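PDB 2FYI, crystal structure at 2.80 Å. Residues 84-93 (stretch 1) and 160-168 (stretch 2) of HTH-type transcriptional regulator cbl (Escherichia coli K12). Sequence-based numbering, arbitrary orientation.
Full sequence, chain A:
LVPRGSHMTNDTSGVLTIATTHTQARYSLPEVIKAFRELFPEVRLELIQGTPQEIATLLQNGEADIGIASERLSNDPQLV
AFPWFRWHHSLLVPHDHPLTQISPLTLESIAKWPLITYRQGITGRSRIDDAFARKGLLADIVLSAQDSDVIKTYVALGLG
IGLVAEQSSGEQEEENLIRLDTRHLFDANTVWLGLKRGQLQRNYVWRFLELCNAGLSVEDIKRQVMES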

# COMPACT_ATOMS: atom_id res chain seq x y z
N TRP A 84 15.31 0.56 -15.67
CA TRP A 84 15.42 -0.83 -15.30
C TRP A 84 14.67 -1.73 -16.29
O TRP A 84 15.29 -2.59 -16.93
N PHE A 85 13.37 -1.53 -16.47
CA PHE A 85 12.63 -2.22 -17.52
C PHE A 85 11.36 -1.44 -17.85
O PHE A 85 11.01 -0.50 -17.13
N ARG A 86 10.69 -1.82 -18.93
CA ARG A 86 9.39 -1.22 -19.28
C ARG A 86 8.18 -2.09 -19.01
O ARG A 86 8.28 -3.31 -18.94
N TRP A 87 7.04 -1.44 -18.79
CA TRP A 87 5.82 -2.16 -18.43
C TRP A 87 4.57 -1.42 -18.81
O TRP A 87 4.59 -0.19 -18.98
N HIS A 88 3.48 -2.17 -18.92
CA HIS A 88 2.19 -1.64 -19.35
C HIS A 88 1.10 -1.95 -18.37
O HIS A 88 1.18 -2.93 -17.61
N HIS A 89 0.04 -1.17 -18.41
CA HIS A 89 -1.14 -1.50 -17.62
C HIS A 89 -1.94 -2.58 -18.30
O HIS A 89 -2.01 -2.67 -19.54
N SER A 90 -2.59 -3.41 -17.51
CA SER A 90 -3.59 -4.25 -18.11
C SER A 90 -4.94 -4.15 -17.38
O SER A 90 -5.07 -3.45 -16.37
N LEU A 91 -5.96 -4.78 -17.94
CA LEU A 91 -7.32 -4.56 -17.45
C LEU A 91 -7.72 -5.77 -16.64
O LEU A 91 -7.64 -6.89 -17.13
N LEU A 92 -8.10 -5.54 -15.39
CA LEU A 92 -8.49 -6.65 -14.50
C LEU A 92 -10.01 -6.73 -14.29
O LEU A 92 -10.62 -5.80 -13.78
N VAL A 93 -10.64 -7.82 -14.70
CA VAL A 93 -12.11 -7.89 -14.62
C VAL A 93 -12.59 -9.22 -14.09
O VAL A 93 -11.87 -10.20 -14.17
N GLY A 160 -16.27 -2.27 -9.51
CA GLY A 160 -15.83 -1.76 -10.82
C GLY A 160 -14.72 -2.58 -11.50
O GLY A 160 -14.36 -3.66 -11.05
N ILE A 161 -14.16 -2.11 -12.60
CA ILE A 161 -13.04 -2.82 -13.20
C ILE A 161 -11.70 -2.13 -12.89
O ILE A 161 -11.67 -0.97 -12.46
N GLY A 162 -10.59 -2.82 -13.10
CA GLY A 162 -9.32 -2.28 -12.65
C GLY A 162 -8.31 -2.09 -13.75
O GLY A 162 -8.21 -2.90 -14.68
N LEU A 163 -7.56 -0.99 -13.67
CA LEU A 163 -6.36 -0.85 -14.49
C LEU A 163 -5.17 -1.08 -13.58
O LEU A 163 -4.96 -0.32 -12.63
N VAL A 164 -4.42 -2.15 -13.81
CA VAL A 164 -3.28 -2.49 -12.97
C VAL A 164 -2.03 -2.74 -13.78
O VAL A 164 -2.10 -3.23 -14.90
N ALA A 165 -0.88 -2.39 -13.21
CA ALA A 165 0.43 -2.79 -13.73
C ALA A 165 0.42 -4.28 -14.13
O ALA A 165 -0.01 -5.10 -13.34
N GLU A 166 0.90 -4.63 -15.31
CA GLU A 166 0.79 -6.03 -15.74
C GLU A 166 1.54 -7.02 -14.82
O GLU A 166 1.14 -8.18 -14.68
N GLN A 167 2.61 -6.56 -14.20
CA GLN A 167 3.49 -7.40 -13.37
C GLN A 167 2.89 -7.85 -12.03
O GLN A 167 3.46 -8.68 -11.34
N SER A 168 1.74 -7.29 -11.66
CA SER A 168 1.11 -7.60 -10.39
C SER A 168 0.28 -8.85 -10.47
O SER A 168 -0.26 -9.29 -9.48

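The strand through Ser90 and Leu92 runs antiparallel to the neighboring strand 161-165, and the main-chain N and O of Ser90 and Val164, and of Leu92 and Gly162, satisfy one another. Ser90 N donates to Val164 O (2.7 Å) and Val164 N to Ser90 O (2.9 Å); at the next hydrogen-bonded pair, Leu92 N donates to Gly162 O (2.7 Å) and Gly162 N to Leu92 O (3.1 Å). Where the second strand gives way to a 3-10 segment, the pairing continues with Glu166 N donating to His88 O (2.9 Å). The donor of the same residue, His88 N, is met by a side chain: Glu166 (chi1 p, chi2 t) brings its carboxylate OE1 to 3.2 Å from His88 N, which donates to it. OE1 also lies at the edge of the His88 ring (chi1 m). Between the hydrogen-bonded pairs, CA-H...O contacts supplement these carbonyls, as from Leu91 CA to Gly162 O (3.3 Å).

Leu91 (t, p) and Leu163 (m, t) share one face of the sheet; their CA-to-CB bonds point to that face, but their ends come nearer the neighboring strand, bringing Leu91 CD1 to 3.8 Å from Leu163 CD2 and 4.2 Å from Ile161 CG1. Ser90, Leu92 and Val164 occupy the other face, where Leu92 CB (chi1 t) sits 4.2 Å from Val164 CG2 (chi1 m). Gly162 offers no side chain there. Ile161 (p, t) points toward stretch 1, its CG2 3.7 Å from Val93 CG1 (chi1 m). Ser90 OG (chi1 p) makes no hydrogen bond across the contact; its approach to Glu166 CA is 4.0 Å.

Trp87 (chi1 p) points toward stretch 2, with CZ3 3.7 Å from Ala165 CB; its NE1 is hydrogen-bonded elsewhere in the structure, as is His89 NE2. Gln167 NE2 is modeled too close to Trp87 CD2 (2.9 Å) to indicate a real interaction. Ser168 OG (chi1 p) turns back within its own stretch, donating to Ala165 O (2.7 Å), which also accepts from Ser168 N (3.3 Å).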

# COMPACT_ATOMS: atom_id res chain seq x y z
CB TRP A 84 14.99 -1.04 -13.86
CG TRP A 84 15.12 -2.42 -13.42
CD1 TRP A 84 15.78 -3.45 -14.05
CD2 TRP A 84 14.60 -2.96 -12.21
NE1 TRP A 84 15.70 -4.59 -13.31
CE2 TRP A 84 14.98 -4.32 -12.17
CE3 TRP A 84 13.86 -2.43 -11.15
CZ2 TRP A 84 14.61 -5.16 -11.12
CZ3 TRP A 84 13.51 -3.26 -10.11
CH2 TRP A 84 13.88 -4.61 -10.10
CB PHE A 85 12.29 -3.65 -17.11
CG PHE A 85 11.48 -3.73 -15.88
CD1 PHE A 85 10.10 -3.60 -15.94
CD2 PHE A 85 12.10 -3.87 -14.63
CE1 PHE A 85 9.32 -3.63 -14.78
CE2 PHE A 85 11.33 -3.90 -13.44
CZ PHE A 85 9.93 -3.78 -13.52
CB ARG A 86 9.38 -0.69 -20.70
CG ARG A 86 10.32 0.45 -20.80
CD ARG A 86 10.88 0.54 -22.17
NE ARG A 86 10.31 1.68 -22.87
CZ ARG A 86 9.24 1.65 -23.68
NH1 ARG A 86 8.58 0.51 -23.95
NH2 ARG A 86 8.83 2.79 -24.22
CB TRP A 87 5.80 -2.42 -16.96
CG TRP A 87 5.76 -1.21 -16.13
CD1 TRP A 87 6.82 -0.52 -15.66
CD2 TRP A 87 4.59 -0.55 -15.63
NE1 TRP A 87 6.40 0.53 -14.88
CE2 TRP A 87 5.02 0.53 -14.84
CE3 TRP A 87 3.21 -0.78 -15.76
CZ2 TRP A 87 4.13 1.40 -14.19
CZ3 TRP A 87 2.32 0.08 -15.11
CH2 TRP A 87 2.79 1.15 -14.34
CB HIS A 88 1.77 -2.31 -20.64
CG HIS A 88 2.49 -1.82 -21.85
ND1 HIS A 88 2.00 -0.81 -22.64
CD2 HIS A 88 3.65 -2.21 -22.42
CE1 HIS A 88 2.83 -0.59 -23.64
NE2 HIS A 88 3.84 -1.43 -23.53
CB HIS A 89 -2.03 -0.29 -17.46
CG HIS A 89 -1.43 0.78 -16.63
ND1 HIS A 89 -0.96 1.96 -17.17
CD2 HIS A 89 -1.22 0.87 -15.30
CE1 HIS A 89 -0.48 2.72 -16.20
NE2 HIS A 89 -0.64 2.08 -15.06
CB SER A 90 -3.07 -5.67 -18.34
OG SER A 90 -2.92 -6.39 -17.14
CB LEU A 91 -8.27 -4.32 -18.63
CG LEU A 91 -9.71 -3.91 -18.28
CD1 LEU A 91 -9.71 -2.66 -17.47
CD2 LEU A 91 -10.52 -3.69 -19.51
CB LEU A 92 -7.77 -6.52 -13.16
CG LEU A 92 -7.95 -7.61 -12.09
CD1 LEU A 92 -7.37 -8.90 -12.58
CD2 LEU A 92 -7.28 -7.21 -10.78
CB VAL A 93 -12.78 -7.73 -15.99
CG1 VAL A 93 -12.44 -6.37 -16.56
CG2 VAL A 93 -12.35 -8.82 -16.94
CB ILE A 161 -13.19 -2.91 -14.72
CG1 ILE A 161 -13.13 -1.50 -15.32
CG2 ILE A 161 -14.48 -3.60 -15.08
CD1 ILE A 161 -13.67 -1.39 -16.69
CB LEU A 163 -6.31 0.52 -15.15
CG LEU A 163 -7.26 0.53 -16.35
CD1 LEU A 163 -7.51 1.90 -16.86
CD2 LEU A 163 -6.72 -0.32 -17.47
CB VAL A 164 -3.53 -3.75 -12.13
CG1 VAL A 164 -4.63 -3.52 -11.19
CG2 VAL A 164 -3.87 -4.91 -13.02
CB ALA A 165 1.46 -2.55 -12.65
CB GLU A 166 1.25 -6.19 -17.19
CG GLU A 166 2.71 -5.75 -17.41
CD GLU A 166 3.26 -5.97 -18.84
OE1 GLU A 166 4.19 -5.24 -19.24
OE2 GLU A 166 2.78 -6.88 -19.55
CB GLN A 167 4.67 -6.53 -13.11
CG GLN A 167 4.43 -5.41 -14.06
CD GLN A 167 4.85 -4.09 -13.55
OE1 GLN A 167 5.51 -3.97 -12.53
NE2 GLN A 167 4.52 -3.08 -14.29
CB SER A 168 0.22 -6.45 -9.95
OG SER A 168 -0.67 -6.14 -10.97